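Local coordinates for protein putative sugar ABC transporter (Yersinia enterocolitica subsp. enterocolitica 8081, PDB 5ULB) that probably serves as the periplasmic sugar-binding component of an ABC transporter, and holds a methylselenoribose, an analogue of methylthioribose, in its pocket, at residues Q121-G133 against P155-L167. Numbering follows the deposited sequence. Where two conformers were deposited one is given.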
loop_
_atom_site.group_PDB
_atom_site.type_symbol
_atom_site.label_atom_id
_atom_site.label_comp_id
_atom_site.label_asym_id
_atom_site.label_seq_id
_atom_site.Cartn_x
_atom_site.Cartn_y
_atom_site.Cartn_z
ATOM N N GLN A 121 6.231 6.370 2.868
ATOM C CA GLN A 121 4.790 6.384 2.988
ATOM C C GLN A 121 4.197 6.934 1.721
ATOM O O GLN A 121 4.897 7.548 0.928
ATOM C CB GLN A 121 4.324 7.175 4.191
ATOM C CG GLN A 121 4.930 8.574 4.300
ATOM C CD GLN A 121 6.387 8.668 4.852
ATOM O OE1 GLN A 121 6.779 7.837 5.659
ATOM N NE2 GLN A 121 7.203 9.541 4.289
ATOM N N GLN A 122 2.909 6.719 1.529
ATOM C CA GLN A 122 2.181 7.417 0.490
ATOM C C GLN A 122 1.748 8.754 1.046
ATOM O O GLN A 122 1.843 9.030 2.217
ATOM C CB GLN A 122 0.964 6.566 0.018
ATOM C CG GLN A 122 1.363 5.180 -0.529
ATOM C CD GLN A 122 0.281 4.162 -0.562
ATOM O OE1 GLN A 122 -0.109 3.682 -1.686
ATOM N NE2 GLN A 122 -0.239 3.826 0.561
ATOM N N ASP A 123 1.245 9.627 0.156
ATOM C CA ASP A 123 0.665 10.920 0.591
ATOM C C ASP A 123 -0.752 10.662 0.974
ATOM O O ASP A 123 -1.683 10.806 0.176
ATOM C CB ASP A 123 0.779 11.931 -0.592
ATOM C CG ASP A 123 0.292 13.305 -0.202
ATOM O OD1 ASP A 123 -0.334 13.480 0.882
ATOM O OD2 ASP A 123 0.569 14.236 -0.994
ATOM N N ASP A 124 -0.933 10.194 2.207
ATOM C CA ASP A 124 -2.258 9.766 2.668
ATOM C C ASP A 124 -3.278 10.888 2.648
ATOM O O ASP A 124 -4.460 10.621 2.388
ATOM C CB ASP A 124 -2.101 9.108 4.045
ATOM C CG ASP A 124 -1.421 7.779 3.958
ATOM O OD1 ASP A 124 -1.877 6.927 3.182
ATOM O OD2 ASP A 124 -0.372 7.634 4.653
ATOM N N ALA A 125 -2.860 12.107 2.944
ATOM C CA ALA A 125 -3.820 13.263 2.837
ATOM C C ALA A 125 -4.302 13.428 1.402
ATOM O O ALA A 125 -5.473 13.609 1.198
ATOM C CB ALA A 125 -3.151 14.547 3.352
ATOM N N SER A 126 -3.392 13.355 0.451
ATOM C CA SER A 126 -3.798 13.453 -0.986
ATOM C C SER A 126 -4.664 12.226 -1.431
ATOM O O SER A 126 -5.652 12.409 -2.147
ATOM C CB SER A 126 -2.578 13.574 -1.847
ATOM O OG SER A 126 -2.986 13.709 -3.195
ATOM N N LEU A 127 -4.296 11.043 -0.999
ATOM C CA LEU A 127 -5.134 9.852 -1.316
ATOM C C LEU A 127 -6.554 10.124 -0.866
ATOM O O LEU A 127 -7.530 9.738 -1.568
ATOM C CB LEU A 127 -4.608 8.581 -0.650
ATOM C CG LEU A 127 -3.292 8.054 -1.147
ATOM C CD1 LEU A 127 -2.803 6.892 -0.277
ATOM C CD2 LEU A 127 -3.323 7.620 -2.587
ATOM N N THR A 128 -6.743 10.675 0.336
ATOM C CA THR A 128 -8.039 10.999 0.869
ATOM C C THR A 128 -8.713 12.132 0.099
ATOM O O THR A 128 -9.891 12.053 -0.204
ATOM C CB THR A 128 -7.918 11.319 2.373
ATOM O OG1 THR A 128 -7.351 10.217 3.064
ATOM C CG2 THR A 128 -9.179 11.721 2.995
ATOM N N ASN A 129 -7.954 13.225 -0.071
ATOM C CA ASN A 129 -8.540 14.383 -0.741
ATOM C C ASN A 129 -9.032 14.026 -2.109
ATOM O O ASN A 129 -10.046 14.585 -2.563
ATOM C CB ASN A 129 -7.544 15.537 -0.719
ATOM C CG ASN A 129 -7.297 16.106 0.690
ATOM O OD1 ASN A 129 -8.097 15.969 1.562
ATOM N ND2 ASN A 129 -6.127 16.717 0.872
ATOM N N GLU A 130 -8.299 13.178 -2.854
ATOM C CA GLU A 130 -8.722 12.843 -4.187
ATOM C C GLU A 130 -9.878 11.853 -4.257
ATOM O O GLU A 130 -10.682 11.827 -5.165
ATOM C CB GLU A 130 -7.528 12.362 -4.999
ATOM C CG GLU A 130 -6.472 13.408 -5.230
ATOM C CD GLU A 130 -6.912 14.825 -5.780
ATOM O OE1 GLU A 130 -7.732 14.915 -6.583
ATOM O OE2 GLU A 130 -6.286 15.853 -5.307
ATOM N N SER A 131 -9.941 10.919 -3.291
ATOM C CA SER A 131 -10.960 9.839 -3.304
ATOM C C SER A 131 -12.232 10.305 -2.622
ATOM O O SER A 131 -13.313 10.400 -3.243
ATOM C CB SER A 131 -10.403 8.544 -2.659
ATOM O OG SER A 131 -10.005 8.718 -1.337
ATOM N N PHE A 132 -12.109 10.645 -1.355
ATOM C CA PHE A 132 -13.200 11.213 -0.626
ATOM C C PHE A 132 -13.650 12.566 -1.191
ATOM O O PHE A 132 -14.833 12.890 -1.210
ATOM C CB PHE A 132 -12.921 11.299 0.897
ATOM C CG PHE A 132 -14.114 11.663 1.719
ATOM C CD1 PHE A 132 -15.144 10.781 1.845
ATOM C CD2 PHE A 132 -14.203 12.907 2.360
ATOM C CE1 PHE A 132 -16.209 11.087 2.562
ATOM C CE2 PHE A 132 -15.332 13.225 3.077
ATOM C CZ PHE A 132 -16.342 12.306 3.144
ATOM N N GLY A 133 -12.691 13.355 -1.648
ATOM C CA GLY A 133 -13.077 14.596 -2.278
ATOM C C GLY A 133 -13.882 14.425 -3.501
ATOM O O GLY A 133 -14.747 15.242 -3.820
ATOM N N PRO A 155 -1.073 4.617 8.005
ATOM C CA PRO A 155 -1.832 5.196 6.902
ATOM C C PRO A 155 -3.269 5.452 7.288
ATOM O O PRO A 155 -3.888 6.432 6.785
ATOM C CB PRO A 155 -1.723 4.126 5.822
ATOM C CG PRO A 155 -1.364 2.830 6.548
ATOM C CD PRO A 155 -0.483 3.321 7.584
HETATM N N MSE A 156 -3.837 4.572 8.088
HETATM C CA MSE A 156 -5.232 4.713 8.490
HETATM C C MSE A 156 -5.375 5.945 9.349
HETATM O O MSE A 156 -6.403 6.687 9.222
HETATM C CB MSE A 156 -5.726 3.471 9.194
HETATM C CG MSE A 156 -5.848 2.264 8.258
HETATM SE SE MSE A 156 -7.328 2.481 7.107
HETATM C CE MSE A 156 -6.802 1.248 5.678
ATOM N N GLU A 157 -4.489 6.225 10.254
ATOM C CA GLU A 157 -4.669 7.395 11.094
ATOM C C GLU A 157 -4.491 8.694 10.258
ATOM O O GLU A 157 -5.244 9.663 10.474
ATOM C CB GLU A 157 -3.793 7.298 12.337
ATOM C CG GLU A 157 -4.298 6.161 13.344
ATOM C CD GLU A 157 -5.791 6.263 13.999
ATOM O OE1 GLU A 157 -6.211 5.126 14.570
ATOM O OE2 GLU A 157 -6.574 7.437 13.955
ATOM N N ARG A 158 -3.573 8.700 9.292
ATOM C CA ARG A 158 -3.456 9.890 8.447
ATOM C C ARG A 158 -4.651 10.088 7.536
ATOM O O ARG A 158 -5.101 11.221 7.314
ATOM C CB ARG A 158 -2.202 9.782 7.639
ATOM C CG ARG A 158 -0.852 9.913 8.458
ATOM C CD ARG A 158 0.327 9.878 7.488
ATOM N NE ARG A 158 0.595 8.689 6.841
ATOM C CZ ARG A 158 1.438 7.665 7.261
ATOM N NH1 ARG A 158 2.156 7.824 8.431
ATOM N NH2 ARG A 158 1.521 6.383 6.487
ATOM N N ARG A 159 -5.198 9.011 6.993
ATOM C CA ARG A 159 -6.434 9.120 6.164
ATOM C C ARG A 159 -7.587 9.610 6.999
ATOM O O ARG A 159 -8.369 10.465 6.541
ATOM C CB ARG A 159 -6.743 7.804 5.523
ATOM C CG ARG A 159 -5.694 7.422 4.486
ATOM C CD ARG A 159 -5.672 5.992 4.003
ATOM N NE ARG A 159 -4.494 5.711 3.252
ATOM C CZ ARG A 159 -4.122 4.524 2.818
ATOM N NH1 ARG A 159 -4.954 3.478 2.836
ATOM N NH2 ARG A 159 -2.915 4.349 2.354
ATOM N N GLN A 160 -7.734 9.117 8.229
ATOM C CA GLN A 160 -8.830 9.548 9.082
ATOM C C GLN A 160 -8.687 11.063 9.400
ATOM O O GLN A 160 -9.708 11.749 9.392
ATOM C CB GLN A 160 -8.771 8.760 10.430
ATOM C CG GLN A 160 -9.809 9.153 11.471
ATOM C CD GLN A 160 -11.228 8.851 11.021
ATOM O OE1 GLN A 160 -11.483 8.013 10.138
ATOM N NE2 GLN A 160 -12.170 9.407 11.752
ATOM N N ALA A 161 -7.496 11.553 9.637
ATOM C CA ALA A 161 -7.319 13.006 9.951
ATOM C C ALA A 161 -7.752 13.843 8.725
ATOM O O ALA A 161 -8.451 14.855 8.884
ATOM C CB ALA A 161 -5.912 13.332 10.371
ATOM N N ALA A 162 -7.300 13.401 7.550
ATOM C CA ALA A 162 -7.665 14.152 6.348
ATOM C C ALA A 162 -9.172 14.110 6.097
ATOM O O ALA A 162 -9.807 15.107 5.646
ATOM C CB ALA A 162 -6.882 13.649 5.151
ATOM N N TYR A 163 -9.792 12.954 6.304
ATOM C CA TYR A 163 -11.217 12.770 6.219
ATOM C C TYR A 163 -11.952 13.670 7.188
ATOM O O TYR A 163 -12.970 14.327 6.797
ATOM C CB TYR A 163 -11.514 11.301 6.435
ATOM C CG TYR A 163 -12.969 10.924 6.745
ATOM C CD1 TYR A 163 -13.945 10.791 5.731
ATOM C CD2 TYR A 163 -13.335 10.662 8.041
ATOM C CE1 TYR A 163 -15.216 10.351 6.087
ATOM C CE2 TYR A 163 -14.638 10.258 8.365
ATOM C CZ TYR A 163 -15.543 10.099 7.325
ATOM O OH TYR A 163 -16.809 9.657 7.596
ATOM N N GLN A 164 -11.527 13.731 8.454
ATOM C CA GLN A 164 -12.218 14.581 9.420
ATOM C C GLN A 164 -12.150 16.061 8.979
ATOM O O GLN A 164 -13.134 16.779 9.159
ATOM C CB GLN A 164 -11.651 14.422 10.793
ATOM C CG GLN A 164 -12.008 13.120 11.486
ATOM C CD GLN A 164 -13.497 12.939 11.837
ATOM O OE1 GLN A 164 -14.020 11.776 11.850
ATOM N NE2 GLN A 164 -14.152 14.029 12.132
ATOM N N ALA A 165 -11.011 16.487 8.384
ATOM C CA ALA A 165 -11.011 17.838 7.849
ATOM C C ALA A 165 -12.032 18.099 6.763
ATOM O O ALA A 165 -12.665 19.191 6.696
ATOM C CB ALA A 165 -9.593 18.198 7.464
ATOM N N LEU A 166 -12.235 17.119 5.878
ATOM C CA LEU A 166 -13.262 17.276 4.855
ATOM C C LEU A 166 -14.657 17.202 5.406
ATOM O O LEU A 166 -15.583 17.882 4.867
ATOM C CB LEU A 166 -13.078 16.246 3.741
ATOM C CG LEU A 166 -11.809 16.493 2.924
ATOM C CD1 LEU A 166 -11.500 15.376 1.934
ATOM C CD2 LEU A 166 -11.827 17.859 2.175
ATOM N N LEU A 167 -14.915 16.411 6.466
ATOM C CA LEU A 167 -16.236 16.428 7.094
ATOM C C LEU A 167 -16.507 17.784 7.722
ATOM O O LEU A 167 -17.632 18.282 7.664
ATOM C CB LEU A 167 -16.306 15.413 8.239
ATOM C CG LEU A 167 -16.418 13.926 7.794
ATOM C CD1 LEU A 167 -16.624 13.133 9.131
ATOM C CD2 LEU A 167 -17.519 13.636 6.814
HETATM O O HOH W 1 -8.314 16.934 4.139
#
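Asp124 and Arg159 meet at an angle where helix 124-138 starts beside helix 154-169, and the arginine can be followed outward from its backbone. Its CB and CG lie against Thr128 OG1, 3.5 Å from CB; that hydroxyl donates to Asp124 O in its own helix, and threonine's short side chain suits so close an approach. Extended from CG to NE, the chain carries the guanidinium to the aspartate, where NE and NH2 both bind Asp124 OD1, each at 2.9 Å, with the oxygen near the guanidinium plane. Pro155 CB covers one face of this group, Gln122 NE2 lies at its edge, and NH1 is left to bond O3 of the sugar. Arg158, its chain bent at chi3 (-69°), grips the other oxygen in the same side-on way: NE reaches Asp124 OD2 at 2.6 Å on the oxygen's anti side, the guanidinium nearly coplanar with the carboxylate, and its NH2 is also paired with Asp107. Four N-H bonds thus hold the carboxylate of the short, buried aspartate, and the two positive charges probably favour its ionised form.

Farther along, Ala162 CB packs on Thr128 CG2 (3.7 Å), its small size allowing the axes of helix segments 124-133 and 155-167 to come within 8.2 Å. Leu166 fits as a knob among Thr128, Asn129, Phe132 and Gly133, while the edge of Tyr163 meets the face of Phe132 in a T-shaped pair (planes at 68°). With Gln122 NE2 bonding sugar O2, the contact forms part of a periplasmic binding protein's ligand site; here Asp124 probably positions the sugar-binding Arg159 from the second shell.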